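Local coordinates for protein aldo-keto reductase family 1, member B4 (Aldose reductase) (Schistosoma japonicum, PDB 4HBK) that probably reduces the carbonyl group of sugars and other aldehydes to an alcohol with NADPH, as an aldose reductase of the aldo/keto reductase family, at residues 62-67 with 296-301; 68-73 with 97-102; 115-120 with 141-146. One frame throughout, in Å; residues are numbered along the deposited sequence.

Contact 1 (62-67 with 296-301); sequences GAAVKK and KRIEEN
I298 meets A64 and K67 end-on, reaching out of helix 295-302 to the flank of helix 60-71. Its CD1 lies 3.8 Å from CB of A64 and 3.9 Å from CA of A64. The methyl therefore touches the helix backbone as well as the short side chain. CG1 of I298 stands anti to the carbonyl carbon (chi1 -62°), and its chain is extended beyond that, which carries CD1 straight across. The other branch, CG2, turns to I71 further along helix 60-71. K67 starts toward the partner helix, and its CG comes to 4.4 Å from CD1 of I298. It then folds twice, and its end leads away from this helix. K67 also makes a cation-pi contact with F295. Its NZ stays 6.6 Å from OE2 of E299, so the two opposite charges do not form an ion pair.

The carbonyl oxygen of I298 is hydrogen-bonded to OH of Y73, just after helix 60-71, which adds a polar link beside the contact. The helices follow the last and the first strand of the parallel barrel, so the contact lies where the (beta/alpha)8 ring closes. No hydrogen bond crosses between the two segments. Their cohesion rests on apolar fit, with the charged ends kept at the margin.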
loop_
_atom_site.group_PDB
_atom_site.type_symbol
_atom_site.label_atom_id
_atom_site.label_comp_id
_atom_site.label_asym_id
_atom_site.label_seq_id
_atom_site.Cartn_x
_atom_site.Cartn_y
_atom_site.Cartn_z
ATOM N N GLY A 62 -10.174 -0.043 14.593
ATOM C CA GLY A 62 -9.899 -1.079 15.572
ATOM C C GLY A 62 -10.784 -2.287 15.332
ATOM O O GLY A 62 -10.327 -3.441 15.325
ATOM N N ALA A 63 -12.064 -2.019 15.112
ATOM C CA ALA A 63 -13.029 -3.088 14.887
ATOM C C ALA A 63 -12.779 -3.785 13.550
ATOM O O ALA A 63 -12.948 -5.007 13.433
ATOM C CB ALA A 63 -14.448 -2.545 14.956
ATOM N N ALA A 64 -12.383 -3.004 12.544
ATOM C CA ALA A 64 -12.024 -3.553 11.236
ATOM C C ALA A 64 -10.839 -4.518 11.347
ATOM O O ALA A 64 -10.848 -5.586 10.733
ATOM C CB ALA A 64 -11.720 -2.438 10.250
ATOM N N VAL A 65 -9.827 -4.153 12.131
ATOM C CA VAL A 65 -8.647 -5.005 12.280
ATOM C C VAL A 65 -9.037 -6.377 12.854
ATOM O O VAL A 65 -8.729 -7.422 12.277
ATOM C CB VAL A 65 -7.549 -4.319 13.128
ATOM C CG1 VAL A 65 -6.518 -5.327 13.612
ATOM C CG2 VAL A 65 -6.881 -3.202 12.325
ATOM N N LYS A 66 -9.739 -6.355 13.977
ATOM C CA LYS A 66 -10.270 -7.568 14.596
ATOM C C LYS A 66 -11.145 -8.389 13.637
ATOM O O LYS A 66 -10.997 -9.603 13.554
ATOM C CB LYS A 66 -11.074 -7.189 15.842
ATOM C CG LYS A 66 -11.592 -8.353 16.674
ATOM C CD LYS A 66 -12.364 -7.795 17.870
ATOM C CE LYS A 66 -12.646 -8.848 18.917
ATOM N NZ LYS A 66 -13.648 -9.817 18.429
ATOM N N LYS A 67 -12.058 -7.737 12.924
ATOM C CA LYS A 67 -12.941 -8.457 12.004
ATOM C C LYS A 67 -12.125 -9.101 10.894
ATOM O O LYS A 67 -12.263 -10.296 10.623
ATOM C CB LYS A 67 -14.008 -7.525 11.423
ATOM C CG LYS A 67 -14.899 -8.145 10.346
ATOM C CD LYS A 67 -15.793 -9.256 10.898
ATOM C CE LYS A 67 -16.582 -8.789 12.110
ATOM N NZ LYS A 67 -17.617 -9.777 12.505
ATOM N N LYS A 296 -19.346 -6.423 6.464
ATOM C CA LYS A 296 -19.771 -7.214 5.308
ATOM C C LYS A 296 -18.827 -7.060 4.115
ATOM O O LYS A 296 -18.616 -8.011 3.371
ATOM C CB LYS A 296 -21.193 -6.856 4.890
ATOM C CG LYS A 296 -22.237 -7.091 5.982
ATOM C CD LYS A 296 -22.876 -8.470 5.881
ATOM C CE LYS A 296 -24.409 -8.369 5.885
ATOM N NZ LYS A 296 -25.071 -9.697 5.673
ATOM N N ARG A 297 -18.275 -5.863 3.929
ATOM C CA ARG A 297 -17.347 -5.614 2.827
ATOM C C ARG A 297 -16.003 -6.267 3.112
ATOM O O ARG A 297 -15.399 -6.879 2.235
ATOM C CB ARG A 297 -17.147 -4.120 2.588
ATOM C CG ARG A 297 -18.419 -3.369 2.250
ATOM C CD ARG A 297 -19.419 -4.277 1.555
ATOM N NE ARG A 297 -19.661 -3.885 0.171
ATOM C CZ ARG A 297 -20.321 -2.789 -0.191
ATOM N NH1 ARG A 297 -20.795 -1.960 0.738
ATOM N NH2 ARG A 297 -20.498 -2.514 -1.481
ATOM N N ILE A 298 -15.536 -6.138 4.345
ATOM C CA ILE A 298 -14.296 -6.787 4.725
ATOM C C ILE A 298 -14.389 -8.270 4.411
ATOM O O ILE A 298 -13.463 -8.844 3.847
ATOM C CB ILE A 298 -13.971 -6.572 6.200
ATOM C CG1 ILE A 298 -13.778 -5.073 6.456
ATOM C CG2 ILE A 298 -12.720 -7.343 6.573
ATOM C CD1 ILE A 298 -13.728 -4.680 7.914
ATOM N N GLU A 299 -15.519 -8.883 4.743
ATOM C CA GLU A 299 -15.694 -10.313 4.503
ATOM C C GLU A 299 -15.772 -10.631 3.013
ATOM O O GLU A 299 -15.081 -11.518 2.524
ATOM C CB GLU A 299 -16.935 -10.848 5.220
ATOM C CG GLU A 299 -17.226 -12.300 4.892
ATOM C CD GLU A 299 -18.043 -13.003 5.965
ATOM O OE1 GLU A 299 -17.804 -14.209 6.192
ATOM O OE2 GLU A 299 -18.917 -12.354 6.580
ATOM N N GLU A 300 -16.614 -9.902 2.295
ATOM C CA GLU A 300 -16.750 -10.081 0.856
ATOM C C GLU A 300 -15.400 -9.987 0.120
ATOM O O GLU A 300 -15.072 -10.833 -0.716
ATOM C CB GLU A 300 -17.757 -9.064 0.308
ATOM C CG GLU A 300 -17.684 -8.811 -1.180
ATOM C CD GLU A 300 -18.722 -7.780 -1.656
ATOM O OE1 GLU A 300 -19.622 -7.394 -0.869
ATOM O OE2 GLU A 300 -18.637 -7.357 -2.828
ATOM N N ASN A 301 -14.610 -8.971 0.446
ATOM C CA ASN A 301 -13.324 -8.756 -0.229
ATOM C C ASN A 301 -12.387 -9.958 -0.121
ATOM O O ASN A 301 -11.500 -10.145 -0.960
ATOM C CB ASN A 301 -12.617 -7.507 0.310
ATOM C CG ASN A 301 -13.317 -6.214 -0.088
ATOM O OD1 ASN A 301 -14.150 -6.207 -0.987
ATOM N ND2 ASN A 301 -12.966 -5.112 0.574
#

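Contact 2 (68-73 with 97-102); sequences ALEIGY and NSLRLK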
loop_
_atom_site.group_PDB
_atom_site.type_symbol
_atom_site.label_atom_id
_atom_site.label_comp_id
_atom_site.label_asym_id
_atom_site.label_seq_id
_atom_site.Cartn_x
_atom_site.Cartn_y
_atom_site.Cartn_z
ATOM N N ALA A 68 -11.253 -8.313 10.267
ATOM C CA ALA A 68 -10.368 -8.839 9.229
ATOM C C ALA A 68 -9.618 -10.094 9.680
ATOM O O ALA A 68 -9.539 -11.080 8.936
ATOM C CB ALA A 68 -9.371 -7.782 8.787
ATOM N N LEU A 69 -9.032 -10.046 10.875
ATOM C CA LEU A 69 -8.199 -11.156 11.334
ATOM C C LEU A 69 -9.057 -12.392 11.618
ATOM O O LEU A 69 -8.635 -13.509 11.345
ATOM C CB LEU A 69 -7.353 -10.773 12.560
ATOM C CG LEU A 69 -6.257 -9.706 12.413
ATOM C CD1 LEU A 69 -5.612 -9.372 13.768
ATOM C CD2 LEU A 69 -5.196 -10.139 11.434
ATOM N N GLU A 70 -10.268 -12.183 12.142
ATOM C CA GLU A 70 -11.214 -13.287 12.352
ATOM C C GLU A 70 -11.621 -13.951 11.042
ATOM O O GLU A 70 -11.747 -15.170 10.963
ATOM C CB GLU A 70 -12.467 -12.811 13.105
ATOM C CG GLU A 70 -12.193 -12.539 14.567
ATOM C CD GLU A 70 -13.286 -11.752 15.282
ATOM O OE1 GLU A 70 -14.219 -11.214 14.630
ATOM O OE2 GLU A 70 -13.198 -11.679 16.526
ATOM N N ILE A 71 -11.844 -13.130 10.025
ATOM C CA ILE A 71 -12.199 -13.610 8.701
ATOM C C ILE A 71 -11.061 -14.431 8.057
ATOM O O ILE A 71 -11.306 -15.380 7.329
ATOM C CB ILE A 71 -12.634 -12.414 7.807
ATOM C CG1 ILE A 71 -14.055 -11.988 8.188
ATOM C CG2 ILE A 71 -12.551 -12.759 6.314
ATOM C CD1 ILE A 71 -14.418 -10.587 7.743
ATOM N N GLY A 72 -9.815 -14.070 8.335
ATOM C CA GLY A 72 -8.698 -14.801 7.771
ATOM C C GLY A 72 -7.555 -13.942 7.242
ATOM O O GLY A 72 -6.491 -14.464 6.964
ATOM N N TYR A 73 -7.763 -12.637 7.092
ATOM C CA TYR A 73 -6.684 -11.745 6.668
ATOM C C TYR A 73 -5.445 -11.939 7.552
ATOM O O TYR A 73 -5.569 -12.060 8.777
ATOM C CB TYR A 73 -7.107 -10.282 6.798
ATOM C CG TYR A 73 -8.148 -9.757 5.822
ATOM C CD1 TYR A 73 -9.498 -10.070 5.969
ATOM C CD2 TYR A 73 -7.784 -8.876 4.796
ATOM C CE1 TYR A 73 -10.448 -9.564 5.095
ATOM C CE2 TYR A 73 -8.731 -8.355 3.918
ATOM C CZ TYR A 73 -10.064 -8.706 4.082
ATOM O OH TYR A 73 -11.009 -8.200 3.223
ATOM N N ASN A 97 -3.967 -12.107 20.853
ATOM C CA ASN A 97 -4.186 -12.829 22.088
ATOM C C ASN A 97 -5.462 -13.674 22.037
ATOM O O ASN A 97 -5.431 -14.863 22.332
ATOM C CB ASN A 97 -4.202 -11.868 23.274
ATOM C CG ASN A 97 -4.589 -12.551 24.564
ATOM O OD1 ASN A 97 -5.775 -12.634 24.910
ATOM N ND2 ASN A 97 -3.591 -13.055 25.285
ATOM N N SER A 98 -6.579 -13.068 21.646
ATOM C CA SER A 98 -7.857 -13.787 21.635
ATOM C C SER A 98 -7.951 -14.848 20.535
ATOM O O SER A 98 -8.661 -15.840 20.688
ATOM C CB SER A 98 -9.022 -12.815 21.511
ATOM O OG SER A 98 -9.040 -12.237 20.223
ATOM N N LEU A 99 -7.240 -14.639 19.431
ATOM C CA LEU A 99 -7.222 -15.603 18.335
ATOM C C LEU A 99 -6.054 -16.581 18.469
ATOM O O LEU A 99 -5.866 -17.467 17.625
ATOM C CB LEU A 99 -7.143 -14.877 16.987
ATOM C CG LEU A 99 -8.340 -13.960 16.730
ATOM C CD1 LEU A 99 -8.157 -13.104 15.471
ATOM C CD2 LEU A 99 -9.623 -14.800 16.659
ATOM N N ARG A 100 -5.279 -16.418 19.536
ATOM C CA ARG A 100 -4.078 -17.229 19.751
ATOM C C ARG A 100 -3.227 -17.320 18.474
ATOM O O ARG A 100 -2.873 -18.416 18.004
ATOM C CB ARG A 100 -4.451 -18.614 20.305
ATOM C CG ARG A 100 -5.009 -18.556 21.745
ATOM C CD ARG A 100 -6.254 -19.432 21.925
ATOM N NE ARG A 100 -7.417 -18.911 21.199
ATOM C CZ ARG A 100 -7.921 -19.450 20.090
ATOM N NH1 ARG A 100 -7.382 -20.551 19.561
ATOM N NH2 ARG A 100 -8.979 -18.893 19.513
ATOM N N LEU A 101 -2.907 -16.153 17.920
ATOM C CA LEU A 101 -2.004 -16.056 16.776
ATOM C C LEU A 101 -0.667 -15.452 17.199
ATOM O O LEU A 101 -0.611 -14.605 18.103
ATOM C CB LEU A 101 -2.609 -15.189 15.672
ATOM C CG LEU A 101 -3.914 -15.640 15.033
ATOM C CD1 LEU A 101 -4.319 -14.655 13.950
ATOM C CD2 LEU A 101 -3.756 -17.038 14.467
ATOM N N LYS A 102 0.403 -15.886 16.540
ATOM C CA LYS A 102 1.734 -15.332 16.782
ATOM C C LYS A 102 2.022 -14.127 15.874
ATOM O O LYS A 102 1.499 -14.025 14.759
ATOM C CB LYS A 102 2.816 -16.412 16.607
ATOM C CG LYS A 102 2.722 -17.562 17.618
ATOM C CD LYS A 102 3.977 -18.442 17.641
ATOM C CE LYS A 102 3.904 -19.595 16.644
ATOM N NZ LYS A 102 3.950 -19.138 15.222
#
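L99 reaches across to helix 60-71, where CD1 rests mainly on L69 and CD2 on E70. CG of L99 lies beside its backbone N, anti to the carbonyl carbon (chi1 -61°), which presents both methyls to that helix. CD1 is 3.8 Å from CB of L69 and 4.0 Å from C of L69, at the base of that side chain. CD2 is 4.0 Å from CG of E70. The side chains of E70 and L99 cross at about a right angle. E70 turns the same way at its first torsion (chi1 -73°), which sets CG against L99. Its extended chain then carries the carboxylate on, and OE2 forms a salt bridge with K66, one turn back along the same helix. The charge is met there while the methylene serves the leucine. CB of L69 meets L99, while its branched end points away from L99 and packs on L92, A95 and I106.

Both segments hold the end of a helix. G72 has positive phi. The backbone N atoms of G72 and Y73 both donate hydrogen bonds to O of A68. In the other segment, R100 has positive phi and ends its helix in a Schellman motif. Its side chain folds back, and NH2 donates a hydrogen bond to O of S98 at 3.3 Å, in the carbonyl plane and on a lone pair. The bond is bent, with an N-H...O angle of 138°.

L101 packs on L96 and I106 and also touches R74. Helix 60-71 leads into strand 75-77, and the loop after helix 85-98 leads into strand 107-112. The contact thus joins the C-terminal ends of two consecutive barrel helices, just before the strands that follow them.

Contact 3 (115-120 with 141-146); sequences TFFRPE and YLIHWP
F117 and I143 have the nearest backbones of the two segments, CA to CA 8.2 Å, where the loop before helix 119-133 faces the end of strand 138-143. The ring of F117 fills the gap. Its CG is anti to the carbonyl carbon (chi1 -72°), which aims the far end of the ring at the strand. CZ lies 3.5 Å from CG2 of I143, and CE1 lies 3.8 Å from the same methyl. The ring approaches I143 obliquely. CE2 comes to 2.9 Å from the backbone O of W145. That is very short for carbon and oxygen, and its exact value is doubtful. No hydrogen bond joins the segments.

H144 follows I143 and is predicted to bind substrate. Its side chain lies about 4 Å from those of Y82, the predicted proton donor, and K111, and it meets W113 edge-to-face. F117 thus packs against the backbone just beside the probable active site.

The segments belong to the unit of strand 107-112, helix 119-133 and strand 138-143. F117 also touches L112 of the first strand. T174 of helix 171-183 packs on I143, and its OG1 is hydrogen-bonded to O of F117.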
loop_
_atom_site.group_PDB
_atom_site.type_symbol
_atom_site.label_atom_id
_atom_site.label_comp_id
_atom_site.label_asym_id
_atom_site.label_seq_id
_atom_site.Cartn_x
_atom_site.Cartn_y
_atom_site.Cartn_z
ATOM N N THR A 115 7.019 14.366 5.980
ATOM C CA THR A 115 7.657 15.355 6.849
ATOM C C THR A 115 8.880 14.796 7.597
ATOM O O THR A 115 9.571 15.532 8.313
ATOM C CB THR A 115 6.668 15.917 7.878
ATOM O OG1 THR A 115 6.083 14.832 8.604
ATOM C CG2 THR A 115 5.555 16.742 7.190
ATOM N N PHE A 116 9.146 13.506 7.418
ATOM C CA PHE A 116 10.242 12.839 8.114
ATOM C C PHE A 116 11.270 12.229 7.152
ATOM O O PHE A 116 12.002 11.320 7.536
ATOM C CB PHE A 116 9.701 11.739 9.038
ATOM C CG PHE A 116 8.659 12.221 10.015
ATOM C CD1 PHE A 116 9.026 12.822 11.208
ATOM C CD2 PHE A 116 7.311 12.063 9.743
ATOM C CE1 PHE A 116 8.058 13.276 12.110
ATOM C CE2 PHE A 116 6.337 12.504 10.635
ATOM C CZ PHE A 116 6.711 13.112 11.819
ATOM N N PHE A 117 11.324 12.730 5.917
ATOM C CA PHE A 117 12.229 12.196 4.896
ATOM C C PHE A 117 13.699 12.601 5.087
ATOM O O PHE A 117 14.605 11.912 4.608
ATOM C CB PHE A 117 11.772 12.586 3.488
ATOM C CG PHE A 117 10.523 11.863 3.017
ATOM C CD1 PHE A 117 9.941 10.862 3.785
ATOM C CD2 PHE A 117 9.936 12.190 1.796
ATOM C CE1 PHE A 117 8.785 10.204 3.352
ATOM C CE2 PHE A 117 8.789 11.542 1.362
ATOM C CZ PHE A 117 8.214 10.544 2.142
ATOM N N ARG A 118 13.952 13.711 5.773
ATOM C CA ARG A 118 15.340 14.061 6.057
ATOM C C ARG A 118 15.973 12.964 6.904
ATOM O O ARG A 118 15.346 12.448 7.827
ATOM C CB ARG A 118 15.474 15.442 6.697
ATOM C CG ARG A 118 15.247 16.547 5.690
ATOM C CD ARG A 118 15.871 17.858 6.111
ATOM N NE ARG A 118 15.694 18.880 5.083
ATOM C CZ ARG A 118 16.693 19.551 4.520
ATOM N NH1 ARG A 118 17.951 19.313 4.896
ATOM N NH2 ARG A 118 16.430 20.464 3.588
ATOM N N PRO A 119 17.216 12.596 6.573
ATOM C CA PRO A 119 17.870 11.426 7.163
ATOM C C PRO A 119 17.796 11.412 8.684
ATOM O O PRO A 119 17.564 10.357 9.261
ATOM C CB PRO A 119 19.324 11.565 6.688
ATOM C CG PRO A 119 19.218 12.321 5.396
ATOM C CD PRO A 119 18.084 13.290 5.605
ATOM N N GLU A 120 17.979 12.565 9.317
ATOM C CA GLU A 120 18.068 12.621 10.770
ATOM C C GLU A 120 16.735 12.331 11.477
ATOM O O GLU A 120 16.705 12.165 12.695
ATOM C CB GLU A 120 18.650 13.970 11.231
ATOM C CG GLU A 120 17.750 15.179 10.995
ATOM C CD GLU A 120 18.057 15.917 9.694
ATOM O OE1 GLU A 120 18.511 15.272 8.706
ATOM O OE2 GLU A 120 17.840 17.147 9.670
ATOM N N TYR A 141 8.154 -1.416 5.289
ATOM C CA TYR A 141 8.123 0.018 5.552
ATOM C C TYR A 141 8.405 0.735 4.244
ATOM O O TYR A 141 9.472 0.571 3.653
ATOM C CB TYR A 141 9.190 0.375 6.588
ATOM C CG TYR A 141 8.991 1.691 7.337
ATOM C CD1 TYR A 141 7.733 2.084 7.805
ATOM C CD2 TYR A 141 10.079 2.515 7.620
ATOM C CE1 TYR A 141 7.568 3.287 8.516
ATOM C CE2 TYR A 141 9.930 3.701 8.322
ATOM C CZ TYR A 141 8.684 4.089 8.772
ATOM O OH TYR A 141 8.577 5.278 9.469
ATOM N N LEU A 142 7.438 1.529 3.793
ATOM C CA LEU A 142 7.501 2.177 2.491
ATOM C C LEU A 142 7.727 3.668 2.624
ATOM O O LEU A 142 7.202 4.304 3.534
ATOM C CB LEU A 142 6.172 2.001 1.755
ATOM C CG LEU A 142 5.629 0.591 1.577
ATOM C CD1 LEU A 142 4.353 0.649 0.748
ATOM C CD2 LEU A 142 6.681 -0.299 0.919
ATOM N N ILE A 143 8.470 4.246 1.692
ATOM C CA ILE A 143 8.440 5.695 1.560
ATOM C C ILE A 143 7.094 6.094 0.946
ATOM O O ILE A 143 6.756 5.671 -0.167
ATOM C CB ILE A 143 9.600 6.207 0.708
ATOM C CG1 ILE A 143 10.930 5.729 1.303
ATOM C CG2 ILE A 143 9.559 7.734 0.623
ATOM C CD1 ILE A 143 12.149 6.304 0.617
ATOM N N HIS A 144 6.313 6.893 1.673
ATOM C CA HIS A 144 4.908 7.117 1.293
ATOM C C HIS A 144 4.748 7.840 -0.050
ATOM O O HIS A 144 3.859 7.501 -0.831
ATOM C CB HIS A 144 4.169 7.876 2.390
ATOM C CG HIS A 144 2.704 7.585 2.452
ATOM N ND1 HIS A 144 2.040 7.380 3.647
ATOM C CD2 HIS A 144 1.771 7.483 1.478
ATOM C CE1 HIS A 144 0.760 7.164 3.400
ATOM N NE2 HIS A 144 0.568 7.224 2.095
ATOM N N TRP A 145 5.608 8.833 -0.290
ATOM C CA TRP A 145 5.619 9.655 -1.507
ATOM C C TRP A 145 7.071 10.004 -1.812
ATOM O O TRP A 145 7.914 9.953 -0.918
ATOM C CB TRP A 145 4.823 10.963 -1.302
ATOM C CG TRP A 145 3.331 10.775 -1.230
ATOM C CD1 TRP A 145 2.579 10.596 -0.107
ATOM C CD2 TRP A 145 2.414 10.744 -2.333
ATOM N NE1 TRP A 145 1.247 10.451 -0.441
ATOM C CE2 TRP A 145 1.121 10.541 -1.802
ATOM C CE3 TRP A 145 2.560 10.873 -3.716
ATOM C CZ2 TRP A 145 -0.017 10.444 -2.608
ATOM C CZ3 TRP A 145 1.429 10.776 -4.516
ATOM C CH2 TRP A 145 0.157 10.557 -3.961
ATOM N N PRO A 146 7.369 10.355 -3.075
ATOM C CA PRO A 146 8.660 10.922 -3.501
ATOM C C PRO A 146 8.787 12.439 -3.258
ATOM O O PRO A 146 9.780 13.055 -3.681
ATOM C CB PRO A 146 8.699 10.655 -5.011
ATOM C CG PRO A 146 7.312 10.167 -5.398
ATOM C CD PRO A 146 6.430 10.183 -4.196
#

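In the fold
From the N terminus, after strand 51-52, helix 60-71 opens contacts 1 and 2. Contact 2 closes early, when the chain passes helix 85-98. Contact 3 then opens at 115-120 and closes at 141-146, so contacts 2 and 3 are in series. Contact 1 closes only at helix 295-302, and both others nest inside its loop. Contacts 1 and 2 share helix 60-71 and touch: their centres are 12 Å apart. Together they join this helix to its barrel neighbours 85-98 and 295-302. Contact 3 lies about 29 Å from contact 1 and 31 Å from contact 2, centre to centre, and ties a beta-alpha-beta unit at the predicted active-site end of the barrel.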